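ForH (Streptomyces kaniharaensis, PDB 6NKO) belongs to the formycin A biosynthetic pathway and probably closes the pyrimidine ring of the pyrazolopyrimidine, much as the IMP cyclohydrolase of purine synthesis does. Local coordinates at residues L169-Q174 with S180-E185; A144-A149 with P158-D163; R31-L36 with Y54-D59; G44-A49 with A68-V73. All blocks are in the same frame, centred on the assembly; numbering follows the deposited sequence.

Contact 1 of 4, residues L169-Q174 with S180-E185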
loop_
_atom_site.group_PDB
_atom_site.type_symbol
_atom_site.label_atom_id
_atom_site.label_comp_id
_atom_site.label_asym_id
_atom_site.label_seq_id
_atom_site.Cartn_x
_atom_site.Cartn_y
_atom_site.Cartn_z
ATOM N N LEU A 169 -12.533 -8.069 -1.664
ATOM C CA LEU A 169 -12.825 -8.846 -0.465
ATOM C C LEU A 169 -13.855 -9.933 -0.748
ATOM O O LEU A 169 -13.743 -11.053 -0.234
ATOM C CB LEU A 169 -13.312 -7.923 0.653
ATOM C CG LEU A 169 -13.746 -8.610 1.950
ATOM C CD1 LEU A 169 -12.616 -9.458 2.521
ATOM C CD2 LEU A 169 -14.221 -7.587 2.970
ATOM N N LYS A 170 -14.866 -9.623 -1.565
ATOM C CA LYS A 170 -15.857 -10.633 -1.917
ATOM C C LYS A 170 -15.229 -11.755 -2.733
ATOM O O LYS A 170 -15.477 -12.935 -2.463
ATOM C CB LYS A 170 -17.019 -9.993 -2.679
ATOM C CG LYS A 170 -17.821 -9.003 -1.847
ATOM C CD LYS A 170 -19.305 -9.059 -2.164
ATOM C CE LYS A 170 -20.068 -7.998 -1.382
ATOM N NZ LYS A 170 -19.722 -8.019 0.070
ATOM N N LEU A 171 -14.400 -11.406 -3.722
ATOM C CA LEU A 171 -13.717 -12.417 -4.524
ATOM C C LEU A 171 -12.889 -13.350 -3.647
ATOM O O LEU A 171 -12.954 -14.576 -3.789
ATOM C CB LEU A 171 -12.830 -11.743 -5.571
ATOM C CG LEU A 171 -13.487 -11.300 -6.878
ATOM C CD1 LEU A 171 -12.585 -10.324 -7.610
ATOM C CD2 LEU A 171 -13.800 -12.502 -7.752
ATOM N N LEU A 172 -12.103 -12.781 -2.729
ATOM C CA LEU A 172 -11.317 -13.607 -1.818
ATOM C C LEU A 172 -12.209 -14.460 -0.925
ATOM O O LEU A 172 -11.812 -15.557 -0.516
ATOM C CB LEU A 172 -10.402 -12.728 -0.964
ATOM C CG LEU A 172 -9.189 -12.101 -1.657
ATOM C CD1 LEU A 172 -8.560 -11.038 -0.771
ATOM C CD2 LEU A 172 -8.165 -13.162 -2.032
ATOM N N GLU A 173 -13.416 -13.980 -0.618
ATOM C CA GLU A 173 -14.311 -14.731 0.254
ATOM C C GLU A 173 -14.950 -15.917 -0.459
ATOM O O GLU A 173 -15.191 -16.951 0.174
ATOM C CB GLU A 173 -15.385 -13.804 0.825
ATOM C CG GLU A 173 -15.034 -13.249 2.200
ATOM C CD GLU A 173 -15.857 -12.030 2.578
ATOM O OE1 GLU A 173 -15.544 -11.402 3.613
ATOM O OE2 GLU A 173 -16.814 -11.700 1.846
ATOM N N GLN A 174 -15.227 -15.801 -1.762
ATOM C CA GLN A 174 -15.731 -16.954 -2.502
ATOM C C GLN A 174 -14.661 -18.027 -2.656
ATOM O O GLN A 174 -14.979 -19.222 -2.646
ATOM C CB GLN A 174 -16.245 -16.542 -3.885
ATOM C CG GLN A 174 -16.828 -15.144 -3.979
ATOM C CD GLN A 174 -18.267 -15.063 -3.508
ATOM O OE1 GLN A 174 -18.813 -16.026 -2.973
ATOM N NE2 GLN A 174 -18.888 -13.905 -3.704
ATOM N N SER A 180 -5.350 -16.493 -5.351
ATOM C CA SER A 180 -5.751 -16.884 -6.696
ATOM C C SER A 180 -7.217 -16.579 -6.978
ATOM O O SER A 180 -7.610 -16.530 -8.149
ATOM C CB SER A 180 -5.480 -18.372 -6.918
ATOM O OG SER A 180 -5.739 -19.117 -5.741
ATOM N N ALA A 181 -8.031 -16.369 -5.939
ATOM C CA ALA A 181 -9.437 -16.035 -6.133
ATOM C C ALA A 181 -9.642 -14.690 -6.822
ATOM O O ALA A 181 -10.762 -14.406 -7.258
ATOM C CB ALA A 181 -10.170 -16.046 -4.791
ATOM N N VAL A 182 -8.607 -13.859 -6.919
ATOM C CA VAL A 182 -8.655 -12.624 -7.698
ATOM C C VAL A 182 -7.976 -12.904 -9.037
ATOM O O VAL A 182 -6.748 -13.078 -9.070
ATOM C CB VAL A 182 -7.979 -11.457 -6.966
ATOM C CG1 VAL A 182 -8.196 -10.160 -7.734
ATOM C CG2 VAL A 182 -8.508 -11.335 -5.545
ATOM N N PRO A 183 -8.713 -12.951 -10.144
ATOM C CA PRO A 183 -8.134 -13.430 -11.405
ATOM C C PRO A 183 -7.106 -12.463 -11.975
ATOM O O PRO A 183 -6.968 -11.314 -11.552
ATOM C CB PRO A 183 -9.349 -13.558 -12.329
ATOM C CG PRO A 183 -10.361 -12.622 -11.759
ATOM C CD PRO A 183 -10.145 -12.628 -10.273
ATOM N N VAL A 184 -6.371 -12.973 -12.966
ATOM C CA VAL A 184 -5.366 -12.173 -13.659
ATOM C C VAL A 184 -6.002 -10.941 -14.289
ATOM O O VAL A 184 -5.433 -9.842 -14.258
ATOM C CB VAL A 184 -4.643 -13.037 -14.712
ATOM C CG1 VAL A 184 -3.715 -12.188 -15.565
ATOM C CG2 VAL A 184 -3.879 -14.168 -14.039
ATOM N N GLU A 185 -7.200 -11.103 -14.859
ATOM C CA GLU A 185 -7.850 -10.008 -15.572
ATOM C C GLU A 185 -8.188 -8.854 -14.635
ATOM O O GLU A 185 -8.040 -7.683 -15.001
ATOM C CB GLU A 185 -9.108 -10.524 -16.273
ATOM C CG GLU A 185 -8.903 -11.832 -17.038
ATOM C CD GLU A 185 -9.180 -13.065 -16.189
ATOM O OE1 GLU A 185 -8.225 -13.815 -15.897
ATOM O OE2 GLU A 185 -10.353 -13.284 -15.816
#

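Contact 2 of 4, residues A144-A149 with P158-D163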
loop_
_atom_site.group_PDB
_atom_site.type_symbol
_atom_site.label_atom_id
_atom_site.label_comp_id
_atom_site.label_asym_id
_atom_site.label_seq_id
_atom_site.Cartn_x
_atom_site.Cartn_y
_atom_site.Cartn_z
ATOM N N ALA A 144 5.898 3.641 -3.739
ATOM C CA ALA A 144 6.872 2.608 -4.076
ATOM C C ALA A 144 6.275 1.217 -3.890
ATOM O O ALA A 144 6.492 0.324 -4.717
ATOM C CB ALA A 144 8.138 2.772 -3.234
ATOM N N MET A 145 5.506 1.019 -2.814
ATOM C CA MET A 145 4.833 -0.261 -2.612
ATOM C C MET A 145 3.721 -0.468 -3.633
ATOM O O MET A 145 3.536 -1.581 -4.137
ATOM C CB MET A 145 4.267 -0.347 -1.193
ATOM C CG MET A 145 5.305 -0.324 -0.079
ATOM S SD MET A 145 4.603 -0.855 1.502
ATOM C CE MET A 145 3.666 0.605 1.955
ATOM N N LEU A 146 2.969 0.590 -3.949
ATOM C CA LEU A 146 1.818 0.442 -4.838
ATOM C C LEU A 146 2.252 0.257 -6.288
ATOM O O LEU A 146 1.709 -0.597 -6.999
ATOM C CB LEU A 146 0.893 1.650 -4.704
ATOM C CG LEU A 146 -0.283 1.682 -5.681
ATOM C CD1 LEU A 146 -1.297 0.611 -5.315
ATOM C CD2 LEU A 146 -0.935 3.056 -5.704
ATOM N N ARG A 147 3.219 1.056 -6.749
ATOM C CA ARG A 147 3.747 0.867 -8.096
ATOM C C ARG A 147 4.452 -0.474 -8.227
ATOM O O ARG A 147 4.401 -1.101 -9.292
ATOM C CB ARG A 147 4.702 2.006 -8.459
ATOM C CG ARG A 147 4.042 3.375 -8.545
ATOM C CD ARG A 147 5.078 4.482 -8.702
ATOM N NE ARG A 147 5.677 4.476 -10.032
ATOM C CZ ARG A 147 6.903 4.036 -10.300
ATOM N NH1 ARG A 147 7.672 3.569 -9.326
ATOM N NH2 ARG A 147 7.362 4.066 -11.544
ATOM N N GLY A 148 5.113 -0.931 -7.161
ATOM C CA GLY A 148 5.728 -2.246 -7.198
ATOM C C GLY A 148 4.699 -3.361 -7.232
ATOM O O GLY A 148 4.875 -4.359 -7.937
ATOM N N ALA A 149 3.610 -3.202 -6.476
ATOM C CA ALA A 149 2.535 -4.187 -6.505
ATOM C C ALA A 149 1.861 -4.224 -7.869
ATOM O O ALA A 149 1.572 -5.304 -8.394
ATOM C CB ALA A 149 1.515 -3.882 -5.410
ATOM N N PRO A 158 -2.877 -4.805 -6.163
ATOM C CA PRO A 158 -2.647 -3.379 -5.904
ATOM C C PRO A 158 -3.944 -2.600 -5.749
ATOM O O PRO A 158 -4.663 -2.390 -6.729
ATOM C CB PRO A 158 -1.871 -2.925 -7.147
ATOM C CG PRO A 158 -2.204 -3.981 -8.235
ATOM C CD PRO A 158 -3.046 -5.067 -7.599
ATOM N N LEU A 159 -4.251 -2.153 -4.536
ATOM C CA LEU A 159 -5.489 -1.443 -4.255
ATOM C C LEU A 159 -5.188 -0.007 -3.850
ATOM O O LEU A 159 -4.254 0.241 -3.081
ATOM C CB LEU A 159 -6.286 -2.134 -3.149
ATOM C CG LEU A 159 -7.035 -3.403 -3.554
ATOM C CD1 LEU A 159 -7.361 -4.253 -2.328
ATOM C CD2 LEU A 159 -8.303 -3.079 -4.346
ATOM N N SER A 160 -5.995 0.929 -4.351
ATOM C CA SER A 160 -5.854 2.341 -4.013
ATOM C C SER A 160 -7.217 2.967 -3.754
ATOM O O SER A 160 -7.449 3.548 -2.690
ATOM C CB SER A 160 -5.131 3.100 -5.131
ATOM O OG SER A 160 -4.764 4.407 -4.712
ATOM N N ASP A 161 -8.114 2.853 -4.725
ATOM C CA ASP A 161 -9.448 3.433 -4.625
ATOM C C ASP A 161 -10.293 2.657 -3.622
ATOM O O ASP A 161 -10.518 1.454 -3.812
ATOM C CB ASP A 161 -10.115 3.431 -6.001
ATOM C CG ASP A 161 -11.411 4.225 -6.033
ATOM O OD1 ASP A 161 -11.750 4.873 -5.024
ATOM O OD2 ASP A 161 -12.090 4.205 -7.081
ATOM N N PRO A 162 -10.786 3.293 -2.553
ATOM C CA PRO A 162 -11.639 2.576 -1.588
ATOM C C PRO A 162 -12.918 2.002 -2.187
ATOM O O PRO A 162 -13.597 1.225 -1.504
ATOM C CB PRO A 162 -11.952 3.646 -0.533
ATOM C CG PRO A 162 -10.832 4.637 -0.653
ATOM C CD PRO A 162 -10.465 4.660 -2.109
ATOM N N ASP A 163 -13.270 2.353 -3.424
ATOM C CA ASP A 163 -14.428 1.758 -4.077
ATOM C C ASP A 163 -14.133 0.384 -4.663
ATOM O O ASP A 163 -15.065 -0.297 -5.104
ATOM C CB ASP A 163 -14.947 2.687 -5.177
ATOM C CG ASP A 163 -15.604 3.937 -4.622
ATOM O OD1 ASP A 163 -16.184 3.865 -3.518
ATOM O OD2 ASP A 163 -15.535 4.992 -5.287
#

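Contact 3 of 4, residues R31-L36 with Y54-D59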
loop_
_atom_site.group_PDB
_atom_site.type_symbol
_atom_site.label_atom_id
_atom_site.label_comp_id
_atom_site.label_asym_id
_atom_site.label_seq_id
_atom_site.Cartn_x
_atom_site.Cartn_y
_atom_site.Cartn_z
ATOM N N ARG A 31 -11.422 5.655 4.342
ATOM C CA ARG A 31 -12.756 5.183 3.993
ATOM C C ARG A 31 -12.706 3.724 3.555
ATOM O O ARG A 31 -11.888 3.344 2.711
ATOM C CB ARG A 31 -13.354 6.055 2.887
ATOM C CG ARG A 31 -14.563 5.440 2.195
ATOM C CD ARG A 31 -15.423 6.506 1.528
ATOM N NE ARG A 31 -14.942 6.832 0.188
ATOM C CZ ARG A 31 -15.176 6.095 -0.894
ATOM N NH1 ARG A 31 -15.893 4.982 -0.803
ATOM N NH2 ARG A 31 -14.691 6.469 -2.070
ATOM N N ASN A 32 -13.579 2.908 4.151
ATOM C CA ASN A 32 -13.740 1.480 3.881
ATOM C C ASN A 32 -12.551 0.639 4.330
ATOM O O ASN A 32 -12.485 -0.550 3.989
ATOM C CB ASN A 32 -14.006 1.200 2.396
ATOM C CG ASN A 32 -15.281 1.841 1.901
ATOM O OD1 ASN A 32 -16.124 2.263 2.690
ATOM N ND2 ASN A 32 -15.432 1.916 0.583
ATOM N N ILE A 33 -11.609 1.208 5.089
ATOM C CA ILE A 33 -10.418 0.444 5.450
ATOM C C ILE A 33 -10.732 -0.601 6.516
ATOM O O ILE A 33 -10.061 -1.638 6.591
ATOM C CB ILE A 33 -9.282 1.386 5.899
ATOM C CG1 ILE A 33 -7.924 0.711 5.699
ATOM C CG2 ILE A 33 -9.451 1.799 7.358
ATOM C CD1 ILE A 33 -7.733 0.102 4.325
ATOM N N GLU A 34 -11.751 -0.364 7.345
ATOM C CA GLU A 34 -12.071 -1.304 8.415
ATOM C C GLU A 34 -12.787 -2.550 7.895
ATOM O O GLU A 34 -12.439 -3.661 8.315
ATOM C CB GLU A 34 -12.905 -0.629 9.507
ATOM C CG GLU A 34 -13.110 -1.505 10.734
ATOM C CD GLU A 34 -13.875 -0.808 11.842
ATOM O OE1 GLU A 34 -14.147 0.403 11.709
ATOM O OE2 GLU A 34 -14.203 -1.474 12.848
ATOM N N PRO A 35 -13.784 -2.438 7.006
ATOM C CA PRO A 35 -14.380 -3.669 6.459
ATOM C C PRO A 35 -13.394 -4.507 5.667
ATOM O O PRO A 35 -13.585 -5.722 5.545
ATOM C CB PRO A 35 -15.522 -3.151 5.572
ATOM C CG PRO A 35 -15.818 -1.796 6.080
ATOM C CD PRO A 35 -14.504 -1.242 6.531
ATOM N N LEU A 36 -12.345 -3.891 5.117
ATOM C CA LEU A 36 -11.331 -4.653 4.399
ATOM C C LEU A 36 -10.379 -5.345 5.368
ATOM O O LEU A 36 -10.150 -6.554 5.266
ATOM C CB LEU A 36 -10.563 -3.736 3.445
ATOM C CG LEU A 36 -9.424 -4.377 2.647
ATOM C CD1 LEU A 36 -9.966 -5.397 1.656
ATOM C CD2 LEU A 36 -8.597 -3.317 1.932
ATOM N N TYR A 54 -2.910 1.846 11.632
ATOM C CA TYR A 54 -2.711 0.905 12.731
ATOM C C TYR A 54 -3.483 1.332 13.972
ATOM O O TYR A 54 -4.226 0.533 14.555
ATOM C CB TYR A 54 -1.219 0.774 13.044
ATOM C CG TYR A 54 -0.910 -0.096 14.243
ATOM C CD1 TYR A 54 -0.927 -1.481 14.143
ATOM C CD2 TYR A 54 -0.598 0.467 15.475
ATOM C CE1 TYR A 54 -0.644 -2.281 15.236
ATOM C CE2 TYR A 54 -0.316 -0.325 16.572
ATOM C CZ TYR A 54 -0.340 -1.699 16.446
ATOM O OH TYR A 54 -0.059 -2.494 17.534
ATOM N N ARG A 55 -3.320 2.588 14.392
ATOM C CA ARG A 55 -3.967 3.050 15.616
ATOM C C ARG A 55 -5.483 3.001 15.490
ATOM O O ARG A 55 -6.184 2.683 16.458
ATOM C CB ARG A 55 -3.500 4.466 15.957
ATOM C CG ARG A 55 -3.942 4.952 17.332
ATOM C CD ARG A 55 -3.076 4.364 18.438
ATOM N NE ARG A 55 -3.581 3.074 18.902
ATOM C CZ ARG A 55 -2.823 2.123 19.438
ATOM N NH1 ARG A 55 -1.519 2.315 19.585
ATOM N NH2 ARG A 55 -3.369 0.980 19.830
ATOM N N LEU A 56 -6.006 3.303 14.302
ATOM C CA LEU A 56 -7.449 3.257 14.097
ATOM C C LEU A 56 -7.975 1.829 14.170
ATOM O O LEU A 56 -9.008 1.574 14.800
ATOM C CB LEU A 56 -7.804 3.892 12.754
ATOM C CG LEU A 56 -9.258 3.754 12.305
ATOM C CD1 LEU A 56 -10.109 4.849 12.927
ATOM C CD2 LEU A 56 -9.353 3.787 10.789
ATOM N N LEU A 57 -7.278 0.884 13.536
ATOM C CA LEU A 57 -7.767 -0.490 13.505
ATOM C C LEU A 57 -7.604 -1.179 14.853
ATOM O O LEU A 57 -8.450 -1.996 15.234
ATOM C CB LEU A 57 -7.048 -1.283 12.413
ATOM C CG LEU A 57 -7.307 -0.852 10.968
ATOM C CD1 LEU A 57 -6.394 -1.609 10.016
ATOM C CD2 LEU A 57 -8.768 -1.052 10.592
ATOM N N ARG A 58 -6.534 -0.865 15.588
ATOM C CA ARG A 58 -6.320 -1.498 16.885
ATOM C C ARG A 58 -7.288 -0.960 17.932
ATOM O O ARG A 58 -7.766 -1.715 18.787
ATOM C CB ARG A 58 -4.873 -1.299 17.337
ATOM C CG ARG A 58 -3.975 -2.493 17.053
ATOM C CD ARG A 58 -3.468 -3.129 18.337
ATOM N NE ARG A 58 -2.845 -4.428 18.097
ATOM C CZ ARG A 58 -2.984 -5.483 18.893
ATOM N NH1 ARG A 58 -3.725 -5.397 19.988
ATOM N NH2 ARG A 58 -2.380 -6.626 18.595
ATOM N N ASP A 59 -7.584 0.342 17.888
ATOM C CA ASP A 59 -8.597 0.890 18.784
ATOM C C ASP A 59 -9.966 0.287 18.504
ATOM O O ASP A 59 -10.802 0.194 19.411
ATOM C CB ASP A 59 -8.649 2.414 18.661
ATOM C CG ASP A 59 -7.421 3.091 19.240
ATOM O OD1 ASP A 59 -6.636 2.414 19.938
ATOM O OD2 ASP A 59 -7.238 4.301 18.993
#

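Contact 4 of 4, residues G44-A49 with A68-V73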
loop_
_atom_site.group_PDB
_atom_site.type_symbol
_atom_site.label_atom_id
_atom_site.label_comp_id
_atom_site.label_asym_id
_atom_site.label_seq_id
_atom_site.Cartn_x
_atom_site.Cartn_y
_atom_site.Cartn_z
ATOM N N GLY A 44 -8.157 -15.377 7.783
ATOM C CA GLY A 44 -6.881 -15.904 8.208
ATOM C C GLY A 44 -5.676 -15.118 7.741
ATOM O O GLY A 44 -4.546 -15.481 8.095
ATOM N N TRP A 45 -5.880 -14.061 6.959
ATOM C CA TRP A 45 -4.768 -13.245 6.496
ATOM C C TRP A 45 -4.066 -12.575 7.671
ATOM O O TRP A 45 -4.652 -12.353 8.734
ATOM C CB TRP A 45 -5.256 -12.169 5.524
ATOM C CG TRP A 45 -5.537 -12.646 4.135
ATOM C CD1 TRP A 45 -6.295 -13.720 3.771
ATOM C CD2 TRP A 45 -5.077 -12.047 2.917
ATOM N NE1 TRP A 45 -6.330 -13.831 2.402
ATOM C CE2 TRP A 45 -5.588 -12.816 1.855
ATOM C CE3 TRP A 45 -4.277 -10.937 2.623
ATOM C CZ2 TRP A 45 -5.325 -12.513 0.520
ATOM C CZ3 TRP A 45 -4.019 -10.636 1.297
ATOM C CH2 TRP A 45 -4.542 -11.422 0.263
ATOM N N ARG A 46 -2.794 -12.256 7.471
ATOM C CA ARG A 46 -2.092 -11.339 8.354
ATOM C C ARG A 46 -2.215 -9.940 7.770
ATOM O O ARG A 46 -1.987 -9.739 6.574
ATOM C CB ARG A 46 -0.626 -11.738 8.510
ATOM C CG ARG A 46 -0.413 -12.934 9.423
ATOM C CD ARG A 46 1.058 -13.276 9.538
ATOM N NE ARG A 46 1.890 -12.080 9.635
ATOM C CZ ARG A 46 3.055 -11.930 9.017
ATOM N NH1 ARG A 46 3.531 -12.902 8.250
ATOM N NH2 ARG A 46 3.748 -10.808 9.166
ATOM N N VAL A 47 -2.602 -8.984 8.606
ATOM C CA VAL A 47 -2.852 -7.617 8.172
ATOM C C VAL A 47 -1.890 -6.705 8.917
ATOM O O VAL A 47 -1.920 -6.638 10.153
ATOM C CB VAL A 47 -4.311 -7.201 8.407
ATOM C CG1 VAL A 47 -4.514 -5.734 8.050
ATOM C CG2 VAL A 47 -5.245 -8.090 7.597
ATOM N N ALA A 48 -1.036 -6.014 8.169
ATOM C CA ALA A 48 -0.061 -5.087 8.723
ATOM C C ALA A 48 -0.317 -3.696 8.161
ATOM O O ALA A 48 -0.673 -3.547 6.988
ATOM C CB ALA A 48 1.367 -5.536 8.410
ATOM N N ALA A 49 -0.134 -2.678 8.999
ATOM C CA ALA A 49 -0.538 -1.324 8.657
ATOM C C ALA A 49 0.540 -0.320 9.040
ATOM O O ALA A 49 1.336 -0.552 9.953
ATOM C CB ALA A 49 -1.853 -0.948 9.349
ATOM N N ALA A 68 5.786 -1.144 10.921
ATOM C CA ALA A 68 7.089 -0.642 11.336
ATOM C C ALA A 68 7.924 -1.751 11.968
ATOM O O ALA A 68 8.958 -2.156 11.418
ATOM C CB ALA A 68 6.916 0.543 12.285
ATOM N N ASP A 69 7.510 -2.236 13.141
ATOM C CA ASP A 69 8.251 -3.309 13.799
ATOM C C ASP A 69 8.366 -4.538 12.901
ATOM O O ASP A 69 9.382 -5.245 12.913
ATOM C CB ASP A 69 7.540 -3.656 15.104
ATOM C CG ASP A 69 7.138 -2.408 15.903
ATOM O OD1 ASP A 69 7.834 -1.368 15.831
ATOM O OD2 ASP A 69 6.093 -2.450 16.589
ATOM N N LEU A 70 7.329 -4.806 12.119
ATOM C CA LEU A 70 7.280 -5.963 11.232
ATOM C C LEU A 70 7.961 -5.600 9.929
ATOM O O LEU A 70 7.404 -4.827 9.147
ATOM C CB LEU A 70 5.836 -6.353 10.938
ATOM C CG LEU A 70 5.460 -7.649 10.233
ATOM C CD1 LEU A 70 4.990 -8.639 11.272
ATOM C CD2 LEU A 70 4.359 -7.389 9.224
ATOM N N ALA A 71 9.130 -6.186 9.667
ATOM C CA ALA A 71 9.790 -6.084 8.361
ATOM C C ALA A 71 10.127 -4.646 8.009
ATOM O O ALA A 71 10.484 -4.339 6.870
ATOM C CB ALA A 71 8.941 -6.691 7.238
ATOM N N GLY A 72 10.020 -3.754 8.976
ATOM C CA GLY A 72 10.250 -2.364 8.696
ATOM C C GLY A 72 11.320 -1.828 9.598
ATOM O O GLY A 72 12.092 -2.585 10.202
ATOM N N VAL A 73 11.353 -0.513 9.725
ATOM C CA VAL A 73 12.484 0.164 10.322
ATOM C C VAL A 73 11.919 1.321 11.155
ATOM O O VAL A 73 11.830 2.465 10.694
ATOM C CB VAL A 73 13.511 0.597 9.246
ATOM C CG1 VAL A 73 13.264 1.967 8.544
ATOM C CG2 VAL A 73 15.038 0.272 9.691
#

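Contact 1 of 4, residues L169-Q174 with S180-E185
The methyl of Ala181 is the bump that meets the last turns of helix 165-174, lodging against the backbone where Leu171 passes into Leu172. Its CB lies 3.3 Å from the carbonyl O of Leu171 and 4.0 Å from the CA of Leu172, so the small side chain lets the two backbones approach to 5.3 Å between the CA atoms of Leu172 and Ala181. Two leucine side chains reach across beside it. Leu171 has CG beside its own backbone N (chi1 -84°), which carries the branch outward over the turn: CD2 comes to 3.6 Å from the carbonyl O of Ala181, while CD1 reaches the ring of Pro183 with 4.3 Å to its CD. Leu172 serves the neighbouring hollow. Its CG and CD2 both sit 4.0 Å from Val182 CG2, and the two side chains cross obliquely. In Val182, CG2 stands anti to the carbonyl carbon and beside the backbone N (chi1 -173°), which puts this methyl against both leucines, facing the CB of Leu171 as well. No hydrogen bond spans the two segments; methyl knobs meet aliphatic branches, a worked case of a tight connection in which apolar fit does the work between the two segments. Pro183 stands at the N-cap of the long helix 184-212, and Arg187 in the first turn of that helix donates through NE to the carbonyl O of Val182. Behind, Leu172 also packs on Leu40 of helix 33-42 and on Leu43 and Trp45, joining this helix-to-helix connection to the layer of helices along the sheet.

Contact 2 of 4, residues A144-A149 with P158-D163
Ala149 and Pro158 mark the closest backbone approach, their CA atoms 5.3 Å apart, where helix 141-151 runs beside the start of the segment 158-163 and the outermost strand 157-159 of the parallel sheet. The helix and this strand are the second and third members of a beta-alpha-beta crossover that begins with strand 114-117. Ala149 directs its CB toward the strand, and the methyl rests alongside Pro158 CB at 3.9 Å; the pyrrolidine ring lies against the helix backbone as well, with Pro158 CG 4.0 Å from Ala149 O. One turn earlier in the helix, Leu146 spans the remaining distance. Its CG stands opposite the backbone N about the first torsion (chi1 174°), which sends the two methyls toward the strand and the loop that follows it, to meet different residues. CD1 lies 4.0 Å from Pro158 CB, with the side chains at about a right angle, and 3.7 Å from the carbonyl O of Leu159; CD2 faces Ser160 OG at 4.2 Å. The hydroxyl is satisfied by the backbone O of Asn117, so the methyl beside it is mere packing. Leu159 points its side chain away from the helix and touches Leu114. All five touching residues are buried, yet no polar bond crosses between helix and strand: the interface relies on dispersion and close fit, while Leu159, like the Ser160 hydroxyl, is bonded along the sheet, its backbone pairing with Val115 and Asn117.

Contact 3 of 4, residues R31-L36 with Y54-D59
Ile33 and Leu57 come together at the heart of a two-helix contact in which the branches of the side chains decide what touches. Ile33 places its longer arm CG1 anti to the backbone N (chi1 -156°), which leaves CG2 between the backbone N and carbonyl carbon; it is this methyl that faces helix 51-59, with Leu56 CD2 at 4.0 Å and Leu57 CD2 at 4.4 Å. Leu57 is turned differently from its neighbour. Its CG lies beside the backbone N (chi1 -66°), carrying CD2 across to the first turn of helix 33-42, where it rests 4.0 Å from Glu34 CA and 4.2 Å from Ile33 O. Both helices belong to a run of beta-alpha-beta units in the MGS-like, Rossmann-type part of the chain, in which strands 22-26, 46-49 and 65-66 follow one another outward across the sheet. Ile33 and Leu57 both pack on Leu25 of strand 22-26, so the pair fills the angle between the two helices and the sheet. Leu56 lies further out on the exposed side. Glu34 takes part through CA and the first carbons of its side chain, CB lying 4.3 Å from Leu57 CD2. On the far side of helix 51-59, Arg55 NE and Asp59 OD1 form a salt bridge one turn apart at 3.3 Å, the nitrogen tilted above the carboxylate plane.

Contact 4 of 4, residues G44-A49 with A68-V73
Leu70 lies at the edge of the Arg46 guanidinium group, close to its plane, so that its branch faces the end of the arginine and neither face of the flat group. The terminal NH2 of Arg46 is 3.3 Å from Leu70 CD1 and 3.5 Å from CD2, so the fork of the leucine closes around a single nitrogen. The two chains meet aslant. Leu70 holds CG anti to its backbone N (chi1 -170°), which extends the fork to Arg46 NH2 and Ala48 CB. Arg46 bends at its third torsion (chi3 40°), which turns the guanidinium along the sheet; NE is held in a salt bridge with Glu65 OE2 on the adjoining strand, and this probably fixes the direction in which NH2 faces Leu70. Ala48, two residues on, points the same way as Arg46, and its CB lies 3.6 Å from Leu70 CD2. Residues 46-49 form an inner strand of the parallel alpha/beta sheet, lying between strands 22-26 and 65-66, so Arg46 and Ala48 project from one face of the sheet while Val47 turns to the other and packs on Leu40 and Leu41 of helix 33-42. The loop 68-73, which leaves strand 65-66 toward helix 86-93, laps over the first face through Leu70. An alanine here is likely to leave the Ala48 methyl without its partner, opening a gap between strand and loop, and the end of Arg46 less confined and freer to turn. Beyond the leucine, Ala71 packs on Ser87 and Val88 of helix 86-93, and its carbonyl O accepts a hydrogen bond from Thr85 OG1.

Contact 2 is the core member of the set, its centre about 5 Å from the centre of the chain and all its touching residues buried; contacts 1, 3 and 4 are partly buried. None has a hydrogen bond between its own segments, and contact 4 alone brings a charged group into the meeting surface. Contacts 2 and 4 both reach the parallel sheet. Contacts 3 and 4 interleave, since helix 33-42, strand 46-49 and helix 51-59 follow one another in the chain. Polar links appear between contacts instead: Asp163 OD1 pairs with Arg31 NH1 at 3.0 Å, tying contact 2 to contact 3. Contact 1 meets contacts 3 and 4 through packing, Leu169 on Pro35 and Leu172 on Trp45, and does not touch contact 2.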